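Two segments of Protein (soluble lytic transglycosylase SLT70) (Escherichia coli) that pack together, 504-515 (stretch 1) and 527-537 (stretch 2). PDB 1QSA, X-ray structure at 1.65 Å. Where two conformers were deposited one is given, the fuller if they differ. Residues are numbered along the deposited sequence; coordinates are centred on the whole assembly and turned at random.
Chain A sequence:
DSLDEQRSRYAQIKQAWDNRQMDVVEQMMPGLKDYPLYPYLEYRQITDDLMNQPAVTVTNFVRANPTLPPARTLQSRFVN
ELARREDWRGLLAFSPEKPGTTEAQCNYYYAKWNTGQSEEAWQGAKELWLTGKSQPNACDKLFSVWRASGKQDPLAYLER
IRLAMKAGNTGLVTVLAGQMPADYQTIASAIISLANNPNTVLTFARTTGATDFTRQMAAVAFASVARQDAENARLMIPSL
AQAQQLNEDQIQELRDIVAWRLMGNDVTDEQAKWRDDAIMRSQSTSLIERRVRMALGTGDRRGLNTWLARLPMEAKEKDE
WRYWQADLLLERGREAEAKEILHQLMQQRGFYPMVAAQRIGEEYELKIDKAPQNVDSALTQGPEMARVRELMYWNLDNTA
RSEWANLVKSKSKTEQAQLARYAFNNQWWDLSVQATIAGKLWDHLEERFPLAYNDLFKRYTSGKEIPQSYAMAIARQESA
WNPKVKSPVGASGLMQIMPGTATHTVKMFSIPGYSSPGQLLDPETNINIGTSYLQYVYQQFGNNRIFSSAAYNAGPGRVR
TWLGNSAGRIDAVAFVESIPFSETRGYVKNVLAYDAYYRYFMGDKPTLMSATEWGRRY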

# COMPACT_ATOMS: atom_id res chain seq x y z
N HIS A 504 4.78 -24.97 -1.30
CA HIS A 504 4.67 -25.65 -0.02
C HIS A 504 3.27 -26.25 0.20
O HIS A 504 3.13 -27.37 0.68
CB HIS A 504 5.02 -24.68 1.11
CG HIS A 504 5.17 -25.32 2.45
ND1 HIS A 504 4.77 -24.71 3.62
CD2 HIS A 504 5.68 -26.52 2.81
CE1 HIS A 504 5.05 -25.49 4.64
NE2 HIS A 504 5.60 -26.60 4.18
N THR A 505 2.24 -25.51 -0.21
CA THR A 505 0.85 -25.95 -0.06
C THR A 505 0.54 -27.14 -0.97
O THR A 505 -0.08 -28.12 -0.55
CB THR A 505 -0.12 -24.77 -0.38
OG1 THR A 505 0.05 -23.75 0.61
CG2 THR A 505 -1.57 -25.23 -0.37
N VAL A 506 0.98 -27.06 -2.22
CA VAL A 506 0.77 -28.13 -3.18
C VAL A 506 1.43 -29.42 -2.68
O VAL A 506 0.86 -30.50 -2.84
CB VAL A 506 1.32 -27.69 -4.56
CG1 VAL A 506 1.58 -28.87 -5.47
CG2 VAL A 506 0.34 -26.69 -5.18
N LYS A 507 2.58 -29.32 -2.02
CA LYS A 507 3.24 -30.51 -1.48
C LYS A 507 2.50 -31.06 -0.25
O LYS A 507 2.22 -32.27 -0.16
CB LYS A 507 4.69 -30.22 -1.12
CG LYS A 507 5.41 -31.41 -0.48
CD LYS A 507 6.88 -31.10 -0.30
CE LYS A 507 7.64 -32.28 0.29
NZ LYS A 507 9.10 -32.00 0.34
N MET A 508 2.15 -30.17 0.67
CA MET A 508 1.44 -30.57 1.90
C MET A 508 0.09 -31.23 1.65
O MET A 508 -0.27 -32.18 2.35
CB MET A 508 1.21 -29.35 2.81
CG MET A 508 2.35 -29.00 3.77
SD MET A 508 1.82 -27.82 5.08
CE MET A 508 0.04 -27.80 4.84
N PHE A 509 -0.66 -30.73 0.67
CA PHE A 509 -2.00 -31.22 0.36
C PHE A 509 -2.03 -32.21 -0.82
O PHE A 509 -3.11 -32.69 -1.19
CB PHE A 509 -2.93 -30.04 -0.03
CG PHE A 509 -3.43 -29.22 1.14
CD1 PHE A 509 -2.56 -28.40 1.88
CD2 PHE A 509 -4.79 -29.27 1.50
CE1 PHE A 509 -3.03 -27.65 2.95
CE2 PHE A 509 -5.28 -28.52 2.58
CZ PHE A 509 -4.40 -27.71 3.31
N SER A 510 -0.88 -32.47 -1.43
CA SER A 510 -0.78 -33.37 -2.59
C SER A 510 -1.74 -32.94 -3.69
O SER A 510 -2.59 -33.71 -4.17
CB SER A 510 -1.05 -34.82 -2.16
OG SER A 510 -0.13 -35.22 -1.16
N ILE A 511 -1.66 -31.65 -4.03
CA ILE A 511 -2.50 -31.05 -5.07
C ILE A 511 -1.81 -31.28 -6.41
O ILE A 511 -0.63 -30.98 -6.57
CB ILE A 511 -2.63 -29.52 -4.84
CG1 ILE A 511 -3.25 -29.27 -3.46
CG2 ILE A 511 -3.40 -28.86 -5.99
CD1 ILE A 511 -3.30 -27.78 -3.05
N PRO A 512 -2.55 -31.82 -7.38
CA PRO A 512 -2.00 -32.10 -8.71
C PRO A 512 -2.07 -30.91 -9.68
O PRO A 512 -2.84 -29.97 -9.48
CB PRO A 512 -2.91 -33.22 -9.22
CG PRO A 512 -4.25 -32.83 -8.68
CD PRO A 512 -3.97 -32.25 -7.29
N GLY A 513 -1.23 -30.97 -10.71
CA GLY A 513 -1.25 -29.97 -11.77
C GLY A 513 -0.58 -28.63 -11.67
O GLY A 513 -0.70 -27.83 -12.60
N TYR A 514 0.16 -28.38 -10.60
CA TYR A 514 0.83 -27.10 -10.42
C TYR A 514 2.33 -27.17 -10.75
O TYR A 514 3.08 -27.89 -10.09
CB TYR A 514 0.63 -26.60 -8.98
CG TYR A 514 1.21 -25.23 -8.73
CD1 TYR A 514 0.60 -24.08 -9.25
CD2 TYR A 514 2.38 -25.06 -7.98
CE1 TYR A 514 1.12 -22.81 -9.02
CE2 TYR A 514 2.92 -23.79 -7.75
CZ TYR A 514 2.28 -22.68 -8.27
OH TYR A 514 2.79 -21.42 -8.04
N SER A 515 2.77 -26.37 -11.71
CA SER A 515 4.18 -26.36 -12.10
C SER A 515 4.83 -24.97 -12.24
O SER A 515 6.05 -24.88 -12.31
CB SER A 515 4.37 -27.14 -13.41
OG SER A 515 3.62 -26.58 -14.47
N ILE A 527 -7.82 -20.01 -6.33
CA ILE A 527 -8.80 -20.37 -5.30
C ILE A 527 -8.51 -21.76 -4.72
O ILE A 527 -8.60 -21.98 -3.53
CB ILE A 527 -10.25 -20.25 -5.84
CG1 ILE A 527 -10.59 -18.77 -6.06
CG2 ILE A 527 -11.27 -20.86 -4.87
CD1 ILE A 527 -11.84 -18.53 -6.92
N ASN A 528 -8.10 -22.70 -5.58
CA ASN A 528 -7.76 -24.06 -5.14
C ASN A 528 -6.59 -24.02 -4.13
O ASN A 528 -6.73 -24.46 -2.97
CB ASN A 528 -7.36 -24.87 -6.39
CG ASN A 528 -7.03 -26.33 -6.09
OD1 ASN A 528 -7.31 -26.84 -5.00
ND2 ASN A 528 -6.43 -27.01 -7.06
N ILE A 529 -5.47 -23.42 -4.53
CA ILE A 529 -4.29 -23.37 -3.66
C ILE A 529 -4.47 -22.45 -2.45
O ILE A 529 -4.04 -22.79 -1.34
CB ILE A 529 -3.04 -22.97 -4.48
CG1 ILE A 529 -2.79 -24.06 -5.53
CG2 ILE A 529 -1.81 -22.81 -3.57
CD1 ILE A 529 -1.68 -23.74 -6.54
N GLY A 530 -5.18 -21.35 -2.65
CA GLY A 530 -5.40 -20.40 -1.57
C GLY A 530 -6.34 -20.93 -0.52
O GLY A 530 -6.07 -20.79 0.69
N THR A 531 -7.45 -21.54 -0.93
CA THR A 531 -8.38 -22.12 0.07
C THR A 531 -7.70 -23.26 0.83
O THR A 531 -7.98 -23.49 2.00
CB THR A 531 -9.70 -22.65 -0.55
OG1 THR A 531 -9.44 -23.65 -1.55
CG2 THR A 531 -10.55 -21.51 -1.12
N SER A 532 -6.80 -23.97 0.16
CA SER A 532 -6.05 -25.04 0.81
C SER A 532 -5.13 -24.48 1.91
O SER A 532 -5.19 -24.94 3.05
CB SER A 532 -5.24 -25.85 -0.21
OG SER A 532 -6.11 -26.69 -0.96
N TYR A 533 -4.37 -23.43 1.61
CA TYR A 533 -3.49 -22.86 2.65
C TYR A 533 -4.32 -22.24 3.78
O TYR A 533 -4.01 -22.41 4.96
CB TYR A 533 -2.54 -21.82 2.06
CG TYR A 533 -1.49 -21.38 3.07
CD1 TYR A 533 -0.54 -22.29 3.55
CD2 TYR A 533 -1.52 -20.10 3.62
CE1 TYR A 533 0.36 -21.93 4.57
CE2 TYR A 533 -0.62 -19.73 4.65
CZ TYR A 533 0.30 -20.65 5.11
OH TYR A 533 1.12 -20.32 6.18
N LEU A 534 -5.41 -21.55 3.41
CA LEU A 534 -6.28 -20.92 4.41
C LEU A 534 -6.87 -21.99 5.33
O LEU A 534 -6.89 -21.81 6.56
CB LEU A 534 -7.37 -20.12 3.70
CG LEU A 534 -8.27 -19.24 4.59
CD1 LEU A 534 -7.43 -18.21 5.35
CD2 LEU A 534 -9.34 -18.58 3.74
N GLN A 535 -7.29 -23.12 4.76
CA GLN A 535 -7.84 -24.22 5.55
C GLN A 535 -6.74 -24.78 6.48
O GLN A 535 -7.01 -25.12 7.64
CB GLN A 535 -8.37 -25.33 4.62
CG GLN A 535 -8.67 -26.66 5.31
CD GLN A 535 -9.71 -26.58 6.41
OE1 GLN A 535 -10.65 -25.79 6.35
NE2 GLN A 535 -9.57 -27.44 7.41
N TYR A 536 -5.51 -24.84 5.99
CA TYR A 536 -4.38 -25.33 6.78
C TYR A 536 -4.19 -24.48 8.04
O TYR A 536 -4.16 -25.02 9.15
CB TYR A 536 -3.10 -25.36 5.94
CG TYR A 536 -1.82 -25.54 6.75
CD1 TYR A 536 -1.59 -26.69 7.49
CD2 TYR A 536 -0.86 -24.53 6.78
CE1 TYR A 536 -0.40 -26.84 8.25
CE2 TYR A 536 0.31 -24.67 7.52
CZ TYR A 536 0.53 -25.81 8.25
OH TYR A 536 1.71 -25.93 8.95
N VAL A 537 -4.08 -23.16 7.89
CA VAL A 537 -3.88 -22.31 9.08
C VAL A 537 -5.14 -22.26 9.95
O VAL A 537 -5.05 -22.12 11.17
CB VAL A 537 -3.34 -20.88 8.74
CG1 VAL A 537 -1.92 -20.99 8.15
CG2 VAL A 537 -4.26 -20.15 7.79

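Helices that cross steeply tend to meet through a few well-fitted side chains, and these two segments of SLT70 illustrate the principle without a single hydrogen bond passing between them. The helix of residues 504-509 and that of residues 527-537 approach to 9.6 Å between axes, with 71° between their directions. Near the crossing, Thr505 and Tyr533 bring their CA atoms to 6.0 Å. Thr505 points its CB toward the second helix, and its methyl settles on the floor between Ile529 and Ser532: CG2 of Thr505 lies 3.6 Å from the carbonyl O of Ile529 and 3.7 Å from CB of Ser532. The threonine hydroxyl, OG1, comes within 3.3 Å of CD1 of Tyr533; it is hydrogen-bonded elsewhere in the structure, so its burial leaves no polar group unsatisfied.

The reciprocal bump is Ile529. Its CB leaves the helix sideways, but the m, t rotamer carries CD1 into a hollow between Val506 and Tyr514, while CG2 of Ile529 lies 4.0 Å from CG2 of Thr505. CD1 of Ile529 rests 3.8 Å from CG2 of Val506 and sits over one face of the Tyr514 ring, 3.6 Å from CD1 of Tyr514. A branched aliphatic side chain suits this site, since CG2 meets Thr505 while CD1 reaches both Val506 of the first helix and Tyr514 of the loop that follows it.

A small residue permits the next fit. Ser532 presents little bulk, and the Phe509 ring lies broadside against it: CB of Ser532 stands 3.8 Å from the ring centroid of Phe509, nearly along the ring normal. The leading edge of the ring pushes in further, so that CZ of Phe509 is only 2.9 Å from the carbonyl O of Ser532, a tight contact, and 3.8 Å from CB of Tyr536. Beyond it, Met508 lays its flexible thioether over a face of Tyr536, with CE 3.5 Å and SD 4.1 Å from the centroid of the Tyr536 ring.

After the helix, the chain turns at Ser510, whose positive phi belongs to a Schellman motif; the bond from Ile511 N to Val506 O, 3.0 Å, helps secure this reversal. Ile511 then points back toward the second helix. Its CD1 lies 3.7 Å from OG of Ser532, while its CG2 lies 3.7 Å from ND2 of Asn528. Altogether 545 Å² is buried, counting both sides, and the cohesion across it rests on complementary shape: methyls against backbone, and aliphatic groups against aromatic faces.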